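Diaminopimelate decarboxylase (Aquifex aeolicus, PDB 2P3E) probably catalyses the pyridoxal phosphate-dependent decarboxylation of meso-diaminopimelate to L-lysine, the last step of lysine biosynthesis by this pathway. Local coordinates at residues Glu46-Tyr51 / Ala58-Ala63; Ala83-Val86 / Glu90-Leu93; Asp118-Asp121 / Met126-Val129; Ile151-Asn156 / Gln184-Tyr189; Val199-His204 / Val223-Ser228. One frame throughout, in Å; residues are numbered along the deposited sequence.

All five contacts join a strand of one closed parallel barrel to a helix outside it, and they follow one another along the chain. Contacts 1 and 2 use neighbouring strands, tied by a probable bond from D84 N to Y62 O of 2.8 Å. Contacts 3 and 4 do the same through A152 N and F127 O, also 2.8 Å. Contacts 4 and 5 are the nearest pair, with centres about 9 Å apart, and Y187 OH reaches G200 O at 2.6 Å. Contact 2 lies close to the cofactor site: the side chains of E90 and K65, the probable cofactor lysine, are about 4 Å apart. In contact 5, those of I201 and E279, a probable cofactor-binding residue, are about 11 Å apart.

Contact 1: residues Glu46-Tyr51 / Ala58-Ala63; sequences ERFEAY and ALICYA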
# COMPACT_ATOMS: atom_id res chain seq x y z
N GLU B 46 -8.45 -21.06 18.04
CA GLU B 46 -9.80 -21.64 17.96
C GLU B 46 -10.37 -21.67 16.54
O GLU B 46 -11.08 -22.62 16.19
CB GLU B 46 -10.78 -20.93 18.90
CG GLU B 46 -10.55 -21.29 20.36
CD GLU B 46 -11.17 -20.31 21.33
OE1 GLU B 46 -12.09 -19.56 20.94
OE2 GLU B 46 -10.74 -20.30 22.50
N ARG B 47 -10.08 -20.64 15.74
CA ARG B 47 -10.44 -20.69 14.31
C ARG B 47 -9.72 -21.82 13.58
O ARG B 47 -10.33 -22.51 12.75
CB ARG B 47 -10.15 -19.35 13.60
CG ARG B 47 -10.90 -18.16 14.19
CD ARG B 47 -12.41 -18.27 14.06
NE ARG B 47 -12.80 -18.00 12.68
CZ ARG B 47 -14.00 -17.58 12.29
NH1 ARG B 47 -14.98 -17.39 13.19
NH2 ARG B 47 -14.23 -17.36 11.00
N PHE B 48 -8.43 -21.97 13.86
CA PHE B 48 -7.66 -23.05 13.26
C PHE B 48 -8.22 -24.42 13.68
O PHE B 48 -8.35 -25.32 12.84
CB PHE B 48 -6.16 -22.98 13.59
CG PHE B 48 -5.37 -24.12 12.99
CD1 PHE B 48 -4.98 -24.09 11.66
CD2 PHE B 48 -5.02 -25.23 13.76
CE1 PHE B 48 -4.25 -25.15 11.09
CE2 PHE B 48 -4.28 -26.30 13.21
CZ PHE B 48 -3.92 -26.26 11.87
N GLU B 49 -8.50 -24.55 14.98
CA GLU B 49 -9.01 -25.80 15.52
C GLU B 49 -10.40 -26.14 14.98
O GLU B 49 -10.75 -27.31 14.84
CB GLU B 49 -9.01 -25.78 17.06
CG GLU B 49 -7.61 -25.83 17.71
CD GLU B 49 -6.76 -26.98 17.23
OE1 GLU B 49 -7.30 -28.09 17.01
OE2 GLU B 49 -5.53 -26.79 17.08
N ALA B 50 -11.19 -25.12 14.68
CA ALA B 50 -12.48 -25.32 14.02
C ALA B 50 -12.33 -26.02 12.67
O ALA B 50 -13.15 -26.89 12.32
CB ALA B 50 -13.23 -24.02 13.88
N TYR B 51 -11.31 -25.64 11.90
CA TYR B 51 -10.98 -26.31 10.64
C TYR B 51 -10.53 -27.75 10.88
O TYR B 51 -10.97 -28.68 10.19
CB TYR B 51 -9.90 -25.52 9.88
CG TYR B 51 -10.47 -24.42 9.01
CD1 TYR B 51 -10.46 -23.10 9.44
CD2 TYR B 51 -11.02 -24.72 7.76
CE1 TYR B 51 -10.99 -22.07 8.62
CE2 TYR B 51 -11.56 -23.70 6.94
CZ TYR B 51 -11.54 -22.39 7.38
OH TYR B 51 -12.05 -21.42 6.57
N ALA B 58 -7.75 -33.63 6.86
CA ALA B 58 -7.21 -32.65 5.91
C ALA B 58 -5.94 -31.94 6.39
O ALA B 58 -5.75 -31.74 7.58
CB ALA B 58 -8.27 -31.59 5.56
N LEU B 59 -5.11 -31.52 5.44
CA LEU B 59 -4.02 -30.60 5.73
C LEU B 59 -4.58 -29.18 5.66
O LEU B 59 -5.09 -28.75 4.62
CB LEU B 59 -2.89 -30.75 4.72
CG LEU B 59 -1.76 -29.69 4.81
CD1 LEU B 59 -1.03 -29.80 6.15
CD2 LEU B 59 -0.80 -29.84 3.65
N ILE B 60 -4.46 -28.45 6.77
CA ILE B 60 -4.93 -27.08 6.83
C ILE B 60 -3.73 -26.13 6.62
O ILE B 60 -2.91 -25.95 7.51
CB ILE B 60 -5.67 -26.78 8.15
CG1 ILE B 60 -6.74 -27.85 8.43
CG2 ILE B 60 -6.28 -25.34 8.14
CD1 ILE B 60 -7.81 -28.02 7.32
N CYS B 61 -3.64 -25.56 5.43
CA CYS B 61 -2.53 -24.66 5.08
C CYS B 61 -2.91 -23.22 5.31
O CYS B 61 -3.76 -22.69 4.58
CB CYS B 61 -2.15 -24.85 3.62
SG CYS B 61 -1.23 -26.37 3.25
N TYR B 62 -2.29 -22.56 6.28
CA TYR B 62 -2.56 -21.13 6.51
C TYR B 62 -2.12 -20.28 5.31
O TYR B 62 -0.99 -20.41 4.84
CB TYR B 62 -1.90 -20.66 7.82
CG TYR B 62 -1.91 -19.16 7.94
CD1 TYR B 62 -3.12 -18.44 7.96
CD2 TYR B 62 -0.71 -18.45 7.99
CE1 TYR B 62 -3.12 -17.04 8.06
CE2 TYR B 62 -0.71 -17.06 8.06
CZ TYR B 62 -1.92 -16.37 8.10
OH TYR B 62 -1.91 -15.00 8.17
N ALA B 63 -3.02 -19.45 4.79
CA ALA B 63 -2.68 -18.55 3.67
C ALA B 63 -1.90 -17.35 4.21
O ALA B 63 -2.47 -16.38 4.72
CB ALA B 63 -3.95 -18.08 2.93
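Y51 hydrogen-bonds through OH to OG of S283, while the root of the same side chain rests on I60 of strand 59-63. Beyond CB the ring leads away from I60, to S283 of helix 282-285. The touching atom is Y51 CB, which lies 4.0 Å from I60 CG2 and 4.1 Å from I60 CD1. F48, one helical turn earlier, brings the far part of its ring to the same isoleucine. F48 CE1 is 3.6 Å from I60 CG2 and just as near to I60 CB. The F48 ring gets there because its CG is trans to the backbone N (chi1 179°), which sends the ring out from the helix toward the strand. The ring meets the methyl at a slant. The carbonyl O of I60 lies in the ring plane, at its edge. I60 is thus met by two aromatic residues of helix 41-54, and the contact across the segments is wholly apolar. L278 of the adjacent strand 275-278 also touches both Y51 and I60. F48 packs further on L76 and I284. On the strand, C61 points away from the helix, as the alternation of side chains requires. I60 faces the outer layer of a TIM barrel, here the alanine racemase-like barrel of fold type III pyridoxal phosphate enzymes. Strand 59-63 leads to K65, the probable cofactor lysine.

Contact 2: residues Ala83-Val86 / Glu90-Leu93; sequences ADIV and ELYL
E90 places its CG on the far side of CB from its own carbonyl carbon (chi1 -59°) and runs extended beyond it, which carries the carboxylate back over the end of strand 82-85 to V86. There E90 OE1 accepts a hydrogen bond from V86 N, 2.8 Å away. The N-H to oxygen angle is 145°, and the donor comes from above the carboxylate plane, 42° out of it. A water gives a second bond to E90 OE1, at 2.6 Å. The same water donates to the carbonyl O of D84 at 2.8 Å. One carboxylate oxygen is thus held by two donors and links two backbone sites of the strand end. V86 CG2 also packs against it, 3.4 Å from E90 OE1. The segments belong to the beta-alpha-beta unit made of strand 82-85, helix 88-96 and strand 104-106, within the TIM-barrel domain of the fold type III decarboxylases. The short turn between them folds the first turn of the helix back on the strand. Without the carboxylate, as with an alanine here, V86 N would probably lose this acceptor and the bridging water one of its mates. I85 supplies the apolar half of the contact. Its CB lies 3.7 Å from E90 CB, where the two side chains run alongside in opposing senses. Its tip, I85 CD1, goes on to L91 CB at 3.6 Å. I85 and L91 both touch I104 of the next strand. E90 also lies near K65, the probable cofactor lysine, and packs on M387 of the second subunit.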
# COMPACT_ATOMS: atom_id res chain seq x y z
N ALA B 83 1.41 -24.18 5.36
CA ALA B 83 1.47 -22.83 4.81
C ALA B 83 1.19 -22.84 3.31
O ALA B 83 1.79 -23.61 2.54
CB ALA B 83 2.81 -22.15 5.13
N ASP B 84 0.22 -22.03 2.91
CA ASP B 84 -0.06 -21.73 1.52
C ASP B 84 0.69 -20.43 1.22
O ASP B 84 0.37 -19.38 1.77
CB ASP B 84 -1.58 -21.60 1.31
CG ASP B 84 -1.98 -20.81 0.05
OD1 ASP B 84 -1.33 -20.92 -0.99
OD2 ASP B 84 -2.96 -20.04 0.12
N ILE B 85 1.72 -20.53 0.38
CA ILE B 85 2.60 -19.41 0.09
C ILE B 85 2.48 -18.96 -1.35
O ILE B 85 2.08 -19.75 -2.21
CB ILE B 85 4.09 -19.76 0.43
CG1 ILE B 85 4.62 -20.88 -0.49
CG2 ILE B 85 4.20 -20.11 1.94
CD1 ILE B 85 6.16 -21.06 -0.51
N VAL B 86 2.81 -17.68 -1.61
CA VAL B 86 2.79 -17.11 -2.96
C VAL B 86 4.10 -16.38 -3.33
O VAL B 86 4.16 -15.68 -4.33
CB VAL B 86 1.54 -16.16 -3.19
CG1 VAL B 86 0.23 -16.92 -2.95
CG2 VAL B 86 1.61 -14.96 -2.26
N GLU B 90 7.42 -15.55 1.67
CA GLU B 90 6.50 -16.37 2.49
C GLU B 90 7.07 -17.76 2.76
O GLU B 90 6.85 -18.34 3.83
CB GLU B 90 5.10 -16.44 1.85
CG GLU B 90 4.44 -15.05 1.67
CD GLU B 90 2.97 -15.12 1.24
OE1 GLU B 90 2.50 -16.20 0.78
OE2 GLU B 90 2.29 -14.08 1.36
N LEU B 91 7.83 -18.27 1.80
CA LEU B 91 8.61 -19.52 2.02
C LEU B 91 9.58 -19.33 3.20
O LEU B 91 9.61 -20.15 4.12
CB LEU B 91 9.36 -19.93 0.75
CG LEU B 91 10.23 -21.21 0.89
CD1 LEU B 91 9.39 -22.47 1.16
CD2 LEU B 91 11.13 -21.41 -0.32
N TYR B 92 10.36 -18.26 3.13
CA TYR B 92 11.31 -17.88 4.19
C TYR B 92 10.59 -17.80 5.52
O TYR B 92 11.03 -18.39 6.51
CB TYR B 92 11.99 -16.55 3.82
CG TYR B 92 12.45 -15.64 4.96
CD1 TYR B 92 13.78 -15.64 5.39
CD2 TYR B 92 11.56 -14.75 5.57
CE1 TYR B 92 14.21 -14.81 6.42
CE2 TYR B 92 11.97 -13.92 6.62
CZ TYR B 92 13.30 -13.96 7.03
OH TYR B 92 13.70 -13.12 8.05
N LEU B 93 9.46 -17.10 5.52
CA LEU B 93 8.66 -16.89 6.71
C LEU B 93 8.11 -18.19 7.27
O LEU B 93 8.22 -18.45 8.47
CB LEU B 93 7.54 -15.92 6.37
CG LEU B 93 6.78 -15.22 7.48
CD1 LEU B 93 7.65 -14.17 8.16
CD2 LEU B 93 5.63 -14.59 6.77
O HOH W 1 -0.07 -16.84 0.80

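Contact 3: residues Asp118-Asp121 / Met126-Val129; sequences DAVD and MFNV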
# COMPACT_ATOMS: atom_id res chain seq x y z
N ASP B 118 14.53 -22.04 -4.96
CA ASP B 118 14.47 -22.21 -3.51
C ASP B 118 13.38 -23.19 -3.08
O ASP B 118 13.60 -24.02 -2.18
CB ASP B 118 14.27 -20.85 -2.84
CG ASP B 118 15.51 -19.98 -2.89
OD1 ASP B 118 16.58 -20.43 -3.37
OD2 ASP B 118 15.43 -18.82 -2.45
N ALA B 119 12.21 -23.10 -3.70
CA ALA B 119 11.10 -23.96 -3.32
C ALA B 119 11.34 -25.42 -3.76
O ALA B 119 11.04 -26.34 -3.04
CB ALA B 119 9.78 -23.43 -3.89
N VAL B 120 11.87 -25.60 -4.96
CA VAL B 120 12.19 -26.96 -5.45
C VAL B 120 13.23 -27.57 -4.52
O VAL B 120 13.06 -28.67 -4.02
CB VAL B 120 12.67 -26.95 -6.93
CG1 VAL B 120 13.26 -28.30 -7.34
CG2 VAL B 120 11.50 -26.60 -7.84
N ASP B 121 14.30 -26.81 -4.26
CA ASP B 121 15.34 -27.21 -3.31
C ASP B 121 14.81 -27.54 -1.91
O ASP B 121 15.29 -28.48 -1.26
CB ASP B 121 16.41 -26.13 -3.23
CG ASP B 121 17.78 -26.70 -2.98
OD1 ASP B 121 18.17 -26.77 -1.80
OD2 ASP B 121 18.45 -27.11 -3.96
N MET B 126 3.89 -29.28 -2.83
CA MET B 126 3.26 -29.13 -4.12
C MET B 126 3.32 -27.69 -4.64
O MET B 126 3.06 -26.75 -3.90
CB MET B 126 1.79 -29.55 -3.96
CG MET B 126 0.99 -29.72 -5.21
SD MET B 126 -0.48 -30.65 -4.76
CE MET B 126 -1.62 -29.41 -4.12
N PHE B 127 3.67 -27.56 -5.92
CA PHE B 127 3.47 -26.32 -6.68
C PHE B 127 2.08 -26.32 -7.33
O PHE B 127 1.72 -27.25 -8.09
CB PHE B 127 4.52 -26.19 -7.78
CG PHE B 127 5.91 -25.96 -7.27
CD1 PHE B 127 6.41 -24.67 -7.10
CD2 PHE B 127 6.71 -27.05 -6.92
CE1 PHE B 127 7.71 -24.48 -6.61
CE2 PHE B 127 8.01 -26.87 -6.44
CZ PHE B 127 8.51 -25.58 -6.29
N ASN B 128 1.29 -25.30 -7.03
CA ASN B 128 0.03 -25.07 -7.73
C ASN B 128 0.28 -24.18 -8.94
O ASN B 128 0.45 -22.96 -8.82
CB ASN B 128 -1.05 -24.50 -6.79
CG ASN B 128 -1.45 -25.49 -5.72
OD1 ASN B 128 -1.55 -26.70 -5.98
ND2 ASN B 128 -1.67 -25.00 -4.51
N VAL B 129 0.32 -24.83 -10.10
CA VAL B 129 0.83 -24.25 -11.31
C VAL B 129 -0.22 -23.43 -12.03
O VAL B 129 -1.38 -23.85 -12.20
CB VAL B 129 1.48 -25.34 -12.24
CG1 VAL B 129 1.89 -24.75 -13.54
CG2 VAL B 129 2.71 -25.96 -11.56
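A119 of helix 113-121 and F127 of strand 126-129 mark the nearest backbone approach, with their CA atoms 8.7 Å apart, so side chains must span the gap. F127 does most of this. Its CG lies beside the backbone N and turned from the carbonyl carbon (chi1 -68°), and the ring points from the strand toward the helix. The far end of the ring fits against two consecutive helix residues. F127 CZ is 3.5 Å from A119 CB. It is equally close, 3.5 Å, to V120 CG2. The neighbouring ring atoms also touch: F127 CE1 lies 3.6 Å from A119 CB, and F127 CE2 lies 3.8 Å from V120 CG2. Both methyls meet the ring at a slant. The backbone N of V120 lies in the ring plane, at its edge, and the side chains of V120 and F127 cross at about a right angle. The contact is purely apolar, and all three touching residues are buried. Cutting the F127 ring back to an alanine is likely to open a gap between strand and helix and leave A119 and V120 without their common partner. A119 also touches Y106 on the preceding strand. V120 has further neighbours in A149 of the following strand and in L138 of helix 132-145. The strand residues on each side of F127 turn their side chains the other way: N128 touches E279, a probable cofactor-binding residue. Strand 104-106, helix 113-121 and strand 126-129 form one beta-alpha-beta unit, the repeating element of a TIM barrel.

Contact 4: residues Ile151-Asn156 / Gln184-Tyr189; sequences IAIRVN and QKEYEY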
# COMPACT_ATOMS: atom_id res chain seq x y z
N ILE B 151 3.68 -31.29 -8.60
CA ILE B 151 2.76 -30.28 -9.12
C ILE B 151 1.26 -30.63 -9.05
O ILE B 151 0.85 -31.81 -9.04
CB ILE B 151 3.10 -29.89 -10.60
CG1 ILE B 151 2.86 -31.09 -11.52
CG2 ILE B 151 4.54 -29.33 -10.72
CD1 ILE B 151 2.50 -30.70 -12.95
N ALA B 152 0.47 -29.56 -9.00
CA ALA B 152 -0.95 -29.59 -9.28
C ALA B 152 -1.21 -28.52 -10.32
O ALA B 152 -0.48 -27.53 -10.39
CB ALA B 152 -1.74 -29.28 -8.02
N ILE B 153 -2.26 -28.68 -11.11
CA ILE B 153 -2.71 -27.60 -11.98
C ILE B 153 -3.81 -26.82 -11.25
O ILE B 153 -4.73 -27.43 -10.68
CB ILE B 153 -3.23 -28.11 -13.37
CG1 ILE B 153 -2.14 -28.88 -14.14
CG2 ILE B 153 -3.78 -26.95 -14.23
CD1 ILE B 153 -0.88 -28.11 -14.37
N ARG B 154 -3.71 -25.49 -11.27
CA ARG B 154 -4.80 -24.67 -10.77
C ARG B 154 -5.92 -24.61 -11.79
O ARG B 154 -5.74 -24.07 -12.89
CB ARG B 154 -4.37 -23.25 -10.42
CG ARG B 154 -5.56 -22.54 -9.74
CD ARG B 154 -5.31 -21.08 -9.53
NE ARG B 154 -6.48 -20.39 -8.95
CZ ARG B 154 -6.38 -19.26 -8.26
NH1 ARG B 154 -5.18 -18.71 -8.05
NH2 ARG B 154 -7.46 -18.68 -7.77
N VAL B 155 -7.08 -25.14 -11.42
CA VAL B 155 -8.23 -25.20 -12.31
C VAL B 155 -9.32 -24.23 -11.86
O VAL B 155 -9.51 -24.03 -10.65
CB VAL B 155 -8.78 -26.66 -12.48
CG1 VAL B 155 -7.65 -27.63 -12.88
CG2 VAL B 155 -9.45 -27.17 -11.23
N ASN B 156 -9.98 -23.60 -12.84
CA ASN B 156 -11.12 -22.72 -12.62
C ASN B 156 -12.40 -23.49 -12.96
O ASN B 156 -12.72 -23.67 -14.13
CB ASN B 156 -11.04 -21.50 -13.54
CG ASN B 156 -9.81 -20.66 -13.29
OD1 ASN B 156 -9.19 -20.72 -12.21
ND2 ASN B 156 -9.43 -19.86 -14.28
N GLN B 184 -7.17 -30.86 -18.52
CA GLN B 184 -6.71 -32.22 -18.81
C GLN B 184 -5.58 -32.21 -19.84
O GLN B 184 -4.66 -33.04 -19.76
CB GLN B 184 -7.88 -33.09 -19.26
CG GLN B 184 -7.75 -34.53 -18.78
CD GLN B 184 -9.05 -35.29 -18.84
OE1 GLN B 184 -9.20 -36.21 -19.64
NE2 GLN B 184 -10.02 -34.90 -18.01
N LYS B 185 -5.64 -31.26 -20.78
CA LYS B 185 -4.57 -31.04 -21.76
C LYS B 185 -3.25 -30.62 -21.11
O LYS B 185 -2.18 -31.04 -21.56
CB LYS B 185 -4.99 -29.99 -22.80
CG LYS B 185 -5.94 -30.54 -23.88
CD LYS B 185 -6.19 -29.50 -24.97
CE LYS B 185 -7.45 -28.67 -24.70
NZ LYS B 185 -7.70 -27.69 -25.80
N GLU B 186 -3.33 -29.81 -20.06
CA GLU B 186 -2.14 -29.46 -19.30
C GLU B 186 -1.58 -30.63 -18.49
O GLU B 186 -0.37 -30.72 -18.32
CB GLU B 186 -2.37 -28.23 -18.41
CG GLU B 186 -2.20 -26.92 -19.16
CD GLU B 186 -2.26 -25.71 -18.26
OE1 GLU B 186 -1.52 -25.64 -17.25
OE2 GLU B 186 -3.07 -24.81 -18.57
N TYR B 187 -2.45 -31.49 -17.97
CA TYR B 187 -2.01 -32.68 -17.24
C TYR B 187 -1.30 -33.67 -18.18
O TYR B 187 -0.27 -34.25 -17.82
CB TYR B 187 -3.19 -33.37 -16.53
CG TYR B 187 -3.50 -32.76 -15.19
CD1 TYR B 187 -4.51 -31.81 -15.03
CD2 TYR B 187 -2.74 -33.10 -14.07
CE1 TYR B 187 -4.78 -31.23 -13.80
CE2 TYR B 187 -3.00 -32.53 -12.82
CZ TYR B 187 -4.00 -31.59 -12.69
OH TYR B 187 -4.25 -31.03 -11.47
N GLU B 188 -1.85 -33.81 -19.38
CA GLU B 188 -1.22 -34.63 -20.42
C GLU B 188 0.15 -34.08 -20.81
O GLU B 188 1.11 -34.84 -20.92
CB GLU B 188 -2.13 -34.76 -21.64
CG GLU B 188 -3.36 -35.67 -21.40
CD GLU B 188 -2.99 -37.14 -21.12
OE1 GLU B 188 -1.82 -37.52 -21.40
OE2 GLU B 188 -3.87 -37.90 -20.63
N TYR B 189 0.24 -32.76 -20.98
CA TYR B 189 1.48 -32.09 -21.29
C TYR B 189 2.51 -32.29 -20.17
O TYR B 189 3.67 -32.66 -20.43
CB TYR B 189 1.24 -30.60 -21.56
CG TYR B 189 2.51 -29.86 -21.93
CD1 TYR B 189 2.99 -29.87 -23.25
CD2 TYR B 189 3.26 -29.17 -20.96
CE1 TYR B 189 4.15 -29.20 -23.59
CE2 TYR B 189 4.43 -28.50 -21.30
CZ TYR B 189 4.87 -28.53 -22.62
OH TYR B 189 6.04 -27.89 -22.97
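The Y187 ring carries I153 on one face, and its hydroxyl end meets the strand backbone. I153 CG1 sits 3.7 Å from the ring centroid, only 17° off the ring normal, which makes a CH-pi contact over the face. It is shifted a little toward the rim, on the side of CE1 and CZ. I153 CB follows beneath the same side, 3.5 Å from Y187 CE1. Ring and isoleucine overlap head to tail, so the ring runs along the side chain to its root. The ring is brought there by a chi1 of -85°, with CG trans to the carbonyl carbon of Y187. At the end of the ring, Y187 OH accepts a hydrogen bond from I153 N at 3.1 Å, with a fairly straight N-H to oxygen angle of 161°. The same hydroxyl bonds to the carbonyl O of G200 on the neighbouring strand. E186 borders the other end of the isoleucine, with OE1 3.8 Å from I153 CD1. This is plain packing, and the E186 side chain also touches R132. The axes of the short segments 151-156 and 184-189 approach to 9.3 Å, nearly antiparallel, as expected of a helix lying on the outside of a barrel strand. I198, I201 and L229 add to the apolar surroundings of Y187. Since a carbonyl can only accept, the hydrogen of the buried hydroxyl probably goes to G200 O. Each backbone group gains a partner, and one tyrosine pins the helix to two adjacent strands.

Contact 5: residues Val199-His204 / Val223-Ser228; sequences VGIHCH and VSLYES
I201 leaves strand 196-202 with its CB directed at helix 214-231 and there divides into two branches. The short branch, CG2, touches the leucine of the helix, with I201 CG2 4.1 Å from L225 CD2. The long branch passes through CG1, beside the backbone N (chi1 -59°), and is extended beyond it. It ends with CD1 against the helix backbone. I201 CD1 lies 3.6 Å from Y226 CA and 3.7 Å from Y226 N. The same methyl is 3.9 Å from Y226 CB and 4.1 Å from L225 CG. The tip of the isoleucine therefore settles at the junction of two consecutive helix residues, and these are van der Waals contacts. The helix belongs to the beta-alpha-beta unit of strand 196-202, helix 214-231 and strand 238-240, one of the repeats that build this TIM barrel. I201 is part of the layer between barrel wall and outer helix, together with V155 and L239 of the two flanking strands. V222 and L229 of the same helix also touch it. L225 leans on V155 as well. The Y226 ring has other neighbours: it packs on L239 and I236, and its OH bonds to the backbone N of K273. H202, next along the strand, faces the barrel interior instead. Its NE2 hydrogen-bonds to OE1 of E279, a residue that probably binds pyridoxal phosphate.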
# COMPACT_ATOMS: atom_id res chain seq x y z
N VAL B 199 0.95 -34.71 -8.75
CA VAL B 199 0.40 -35.23 -7.49
C VAL B 199 -0.95 -34.62 -7.07
O VAL B 199 -1.58 -35.12 -6.13
CB VAL B 199 1.37 -35.09 -6.28
CG1 VAL B 199 2.70 -35.85 -6.52
CG2 VAL B 199 1.64 -33.62 -5.95
N GLY B 200 -1.37 -33.55 -7.73
CA GLY B 200 -2.54 -32.85 -7.24
C GLY B 200 -3.42 -32.16 -8.25
O GLY B 200 -3.11 -32.09 -9.44
N ILE B 201 -4.54 -31.64 -7.73
CA ILE B 201 -5.42 -30.72 -8.45
C ILE B 201 -5.68 -29.59 -7.47
O ILE B 201 -5.84 -29.83 -6.28
CB ILE B 201 -6.79 -31.36 -8.82
CG1 ILE B 201 -6.60 -32.61 -9.70
CG2 ILE B 201 -7.74 -30.31 -9.46
CD1 ILE B 201 -7.85 -33.47 -9.83
N HIS B 202 -5.73 -28.36 -7.98
CA HIS B 202 -5.97 -27.20 -7.13
C HIS B 202 -7.12 -26.36 -7.67
O HIS B 202 -7.22 -26.14 -8.89
CB HIS B 202 -4.71 -26.34 -7.00
CG HIS B 202 -4.89 -25.08 -6.20
ND1 HIS B 202 -4.65 -23.80 -6.61
CD2 HIS B 202 -5.30 -24.98 -4.90
CE1 HIS B 202 -4.92 -22.96 -5.58
NE2 HIS B 202 -5.31 -23.68 -4.54
N CYS B 203 -7.98 -25.89 -6.78
CA CYS B 203 -8.89 -24.80 -7.13
C CYS B 203 -8.96 -23.79 -6.00
O CYS B 203 -8.88 -24.14 -4.83
CB CYS B 203 -10.28 -25.32 -7.50
SG CYS B 203 -11.22 -26.03 -6.12
N HIS B 204 -9.07 -22.51 -6.35
CA HIS B 204 -9.34 -21.48 -5.36
C HIS B 204 -10.37 -20.57 -5.98
O HIS B 204 -10.04 -19.77 -6.86
CB HIS B 204 -8.07 -20.71 -4.97
CG HIS B 204 -8.31 -19.59 -4.00
ND1 HIS B 204 -8.62 -19.81 -2.67
CD2 HIS B 204 -8.31 -18.25 -4.17
CE1 HIS B 204 -8.79 -18.65 -2.06
NE2 HIS B 204 -8.61 -17.69 -2.95
N VAL B 223 -13.85 -33.00 -8.42
CA VAL B 223 -14.04 -34.43 -8.16
C VAL B 223 -14.17 -35.19 -9.48
O VAL B 223 -13.57 -36.26 -9.66
CB VAL B 223 -15.27 -34.70 -7.24
CG1 VAL B 223 -15.67 -36.21 -7.25
CG2 VAL B 223 -14.99 -34.24 -5.83
N SER B 224 -14.96 -34.64 -10.40
CA SER B 224 -15.06 -35.20 -11.76
C SER B 224 -13.72 -35.23 -12.50
O SER B 224 -13.40 -36.23 -13.15
CB SER B 224 -16.09 -34.45 -12.59
OG SER B 224 -17.34 -34.47 -11.89
N LEU B 225 -12.95 -34.13 -12.41
CA LEU B 225 -11.61 -34.13 -13.00
C LEU B 225 -10.73 -35.20 -12.36
O LEU B 225 -9.98 -35.90 -13.05
CB LEU B 225 -10.92 -32.75 -12.88
CG LEU B 225 -9.51 -32.63 -13.52
CD1 LEU B 225 -9.52 -32.93 -15.03
CD2 LEU B 225 -8.95 -31.24 -13.27
N TYR B 226 -10.81 -35.32 -11.04
CA TYR B 226 -10.05 -36.33 -10.30
C TYR B 226 -10.38 -37.74 -10.83
O TYR B 226 -9.47 -38.53 -11.10
CB TYR B 226 -10.38 -36.22 -8.82
CG TYR B 226 -9.96 -37.40 -7.96
CD1 TYR B 226 -8.68 -37.48 -7.44
CD2 TYR B 226 -10.87 -38.43 -7.66
CE1 TYR B 226 -8.29 -38.53 -6.63
CE2 TYR B 226 -10.48 -39.51 -6.86
CZ TYR B 226 -9.19 -39.54 -6.35
OH TYR B 226 -8.77 -40.57 -5.57
N GLU B 227 -11.67 -38.02 -10.99
CA GLU B 227 -12.10 -39.33 -11.49
C GLU B 227 -11.56 -39.60 -12.87
O GLU B 227 -11.05 -40.68 -13.13
CB GLU B 227 -13.62 -39.41 -11.51
CG GLU B 227 -14.22 -39.38 -10.13
CD GLU B 227 -14.10 -40.71 -9.41
OE1 GLU B 227 -14.00 -41.76 -10.11
OE2 GLU B 227 -14.12 -40.71 -8.15
N SER B 228 -11.67 -38.60 -13.75
CA SER B 228 -11.16 -38.70 -15.10
C SER B 228 -9.64 -38.91 -15.17
O SER B 228 -9.16 -39.77 -15.93
CB SER B 228 -11.58 -37.46 -15.88
OG SER B 228 -11.19 -37.57 -17.23